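Local structure of activator of Hsp90 ATPase homologue 1/2-like C-terminal domain-containing protein (Staphylococcus saprophyticus subsp. saprophyticus, 3Q6A) at residues Phe17-Pro23 with Ser35-Glu39. The protein is of unknown function but belongs to the AHA1 family of Bet v 1-like proteins, relatives of activators of the Hsp90 ATPase. Numbering follows the deposited sequence.
Sequences FEAFVDP and SERWE
The carbonyl oxygen of Val-21, in the last turn of helix 13-21, takes one hydrogen bond, from Trp-38 N to Val-21 O over 3.2 Å, and a weaker CA-H...O contact from Arg-37 CA at 3.1 Å. Because Asp-22 leaves the helical conformation, Val-21 O probably has no helical donor ahead of it, and the N-H of Trp-38 serves instead. One turn back along the helix, Arg-37 and Glu-18 form an end-on, two-nitrogen salt bridge. NH1 of Arg-37 reaches OE1 of Glu-18 and NH2 reaches OE2, each at 3.0 Å, both on syn lone pairs, with the carboxylate and guanidinium planes only 21° apart; a weak third bond joins NH1 to OE2. Arginine suits this task because its side chain, with CG anti to the backbone N (chi1 179°) and extended to NE, spans the distance back along the helix; Glu-18 bends at chi2 to meet it. Val-21 CG2 lies 3.5 Å above one face of the guanidinium, and the edge of the Phe-17 ring meets NH2, so apolar groups flank the paired charges.

On the buried side, the flat indole of Trp-38 can cover helix backbone: Val-21 CA makes a CH-pi contact, and Phe-20 O sits over the same face. Branched Val-21 fits between the two loop side chains, CG1 touching Trp-38 CB and CG2 turned to Arg-37. Pro-23, two residues past the helix where its lack of an N-H is tolerated, lays its ring against the Glu-36 to Arg-37 peptide. The contact thus joins helix 13-21 of this Bet v 1-like domain to the loop between strands 33-34 and 43-48, Trp-38 also touching Ile-44 and Leu-46. The end-on bridge, two good bonds and a weak third, probably fixes the rotation of both charged groups and favours their ionised forms, holding the loop to the helix end through charge outside and aromatic contact within.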
loop_
_atom_site.group_PDB
_atom_site.type_symbol
_atom_site.label_atom_id
_atom_site.label_comp_id
_atom_site.label_asym_id
_atom_site.label_seq_id
_atom_site.Cartn_x
_atom_site.Cartn_y
_atom_site.Cartn_z
ATOM N N PHE D 17 -14.191 1.913 -11.794
ATOM C CA PHE D 17 -15.195 2.874 -11.339
ATOM C C PHE D 17 -16.298 2.119 -10.609
ATOM O O PHE D 17 -16.694 2.492 -9.503
ATOM C CB PHE D 17 -15.784 3.633 -12.537
ATOM C CG PHE D 17 -16.925 4.566 -12.179
ATOM C CD1 PHE D 17 -16.674 5.859 -11.718
ATOM C CD2 PHE D 17 -18.245 4.140 -12.298
ATOM C CE1 PHE D 17 -17.732 6.718 -11.381
ATOM C CE2 PHE D 17 -19.306 4.985 -11.962
ATOM C CZ PHE D 17 -19.046 6.275 -11.505
ATOM N N GLU D 18 -16.777 1.040 -11.224
ATOM C CA GLU D 18 -17.832 0.231 -10.641
ATOM C C GLU D 18 -17.451 -0.363 -9.293
ATOM O O GLU D 18 -18.311 -0.557 -8.434
ATOM C CB GLU D 18 -18.232 -0.904 -11.586
ATOM C CG GLU D 18 -19.058 -0.472 -12.797
ATOM C CD GLU D 18 -20.403 0.159 -12.423
ATOM O OE1 GLU D 18 -21.187 -0.476 -11.683
ATOM O OE2 GLU D 18 -20.669 1.288 -12.876
ATOM N N ALA D 19 -16.166 -0.670 -9.116
ATOM C CA ALA D 19 -15.688 -1.247 -7.869
ATOM C C ALA D 19 -16.002 -0.347 -6.674
ATOM O O ALA D 19 -16.265 -0.850 -5.575
ATOM C CB ALA D 19 -14.168 -1.510 -7.955
ATOM N N PHE D 20 -15.981 0.964 -6.886
ATOM C CA PHE D 20 -16.271 1.911 -5.805
ATOM C C PHE D 20 -17.771 2.148 -5.599
ATOM O O PHE D 20 -18.284 1.978 -4.491
ATOM C CB PHE D 20 -15.624 3.285 -6.065
ATOM C CG PHE D 20 -14.111 3.326 -5.896
ATOM C CD1 PHE D 20 -13.254 2.974 -6.947
ATOM C CD2 PHE D 20 -13.549 3.768 -4.695
ATOM C CE1 PHE D 20 -11.855 3.066 -6.802
ATOM C CE2 PHE D 20 -12.156 3.869 -4.533
ATOM C CZ PHE D 20 -11.305 3.516 -5.592
ATOM N N VAL D 21 -18.472 2.537 -6.666
ATOM C CA VAL D 21 -19.898 2.856 -6.564
ATOM C C VAL D 21 -20.880 1.706 -6.343
ATOM O O VAL D 21 -21.979 1.925 -5.829
ATOM C CB VAL D 21 -20.392 3.666 -7.801
ATOM C CG1 VAL D 21 -19.512 4.894 -8.022
ATOM C CG2 VAL D 21 -20.407 2.784 -9.045
ATOM N N ASP D 22 -20.506 0.492 -6.727
ATOM C CA ASP D 22 -21.398 -0.652 -6.561
ATOM C C ASP D 22 -21.370 -1.197 -5.137
ATOM O O ASP D 22 -20.378 -1.783 -4.706
ATOM C CB ASP D 22 -21.017 -1.761 -7.534
ATOM C CG ASP D 22 -22.046 -2.876 -7.578
ATOM O OD1 ASP D 22 -22.551 -3.285 -6.508
ATOM O OD2 ASP D 22 -22.337 -3.353 -8.692
ATOM N N PRO D 23 -22.475 -1.033 -4.393
ATOM C CA PRO D 23 -22.570 -1.509 -3.011
ATOM C C PRO D 23 -22.065 -2.933 -2.795
ATOM O O PRO D 23 -21.600 -3.272 -1.709
ATOM C CB PRO D 23 -24.062 -1.384 -2.709
ATOM C CG PRO D 23 -24.449 -0.187 -3.517
ATOM C CD PRO D 23 -23.768 -0.477 -4.834
ATOM N N SER D 35 -24.716 1.879 1.541
ATOM C CA SER D 35 -26.171 1.915 1.610
ATOM C C SER D 35 -26.779 1.778 0.216
ATOM O O SER D 35 -27.758 1.060 0.023
ATOM C CB SER D 35 -26.632 3.216 2.276
ATOM O OG SER D 35 -26.165 4.357 1.573
ATOM N N GLU D 36 -26.187 2.466 -0.756
ATOM C CA GLU D 36 -26.665 2.410 -2.133
ATOM C C GLU D 36 -25.564 2.867 -3.085
ATOM O O GLU D 36 -24.521 3.359 -2.646
ATOM C CB GLU D 36 -27.904 3.296 -2.306
ATOM C CG GLU D 36 -27.677 4.767 -1.994
ATOM C CD GLU D 36 -28.884 5.639 -2.310
ATOM O OE1 GLU D 36 -29.317 5.671 -3.483
ATOM O OE2 GLU D 36 -29.401 6.301 -1.384
ATOM N N ARG D 37 -25.802 2.704 -4.385
ATOM C CA ARG D 37 -24.834 3.091 -5.400
ATOM C C ARG D 37 -24.477 4.566 -5.271
ATOM O O ARG D 37 -25.324 5.407 -4.968
ATOM C CB ARG D 37 -25.392 2.809 -6.801
ATOM C CG ARG D 37 -24.455 3.197 -7.939
ATOM C CD ARG D 37 -25.136 3.092 -9.304
ATOM N NE ARG D 37 -24.274 3.573 -10.385
ATOM C CZ ARG D 37 -23.403 2.821 -11.059
ATOM N NH1 ARG D 37 -23.269 1.530 -10.783
ATOM N NH2 ARG D 37 -22.650 3.372 -11.999
ATOM N N TRP D 38 -23.213 4.878 -5.506
ATOM C CA TRP D 38 -22.742 6.245 -5.405
ATOM C C TRP D 38 -23.260 7.105 -6.559
ATOM O O TRP D 38 -22.896 6.894 -7.717
ATOM C CB TRP D 38 -21.211 6.258 -5.365
ATOM C CG TRP D 38 -20.636 5.568 -4.153
ATOM C CD1 TRP D 38 -21.278 4.696 -3.316
ATOM C CD2 TRP D 38 -19.303 5.693 -3.649
ATOM N NE1 TRP D 38 -20.427 4.278 -2.320
ATOM C CE2 TRP D 38 -19.208 4.873 -2.502
ATOM C CE3 TRP D 38 -18.176 6.419 -4.056
ATOM C CZ2 TRP D 38 -18.029 4.762 -1.756
ATOM C CZ3 TRP D 38 -17.001 6.307 -3.311
ATOM C CH2 TRP D 38 -16.942 5.485 -2.175
ATOM N N GLU D 39 -24.113 8.072 -6.229
ATOM C CA GLU D 39 -24.700 8.972 -7.222
ATOM C C GLU D 39 -24.508 10.439 -6.835
ATOM O O GLU D 39 -24.531 10.785 -5.659
ATOM C CB GLU D 39 -26.184 8.663 -7.376
#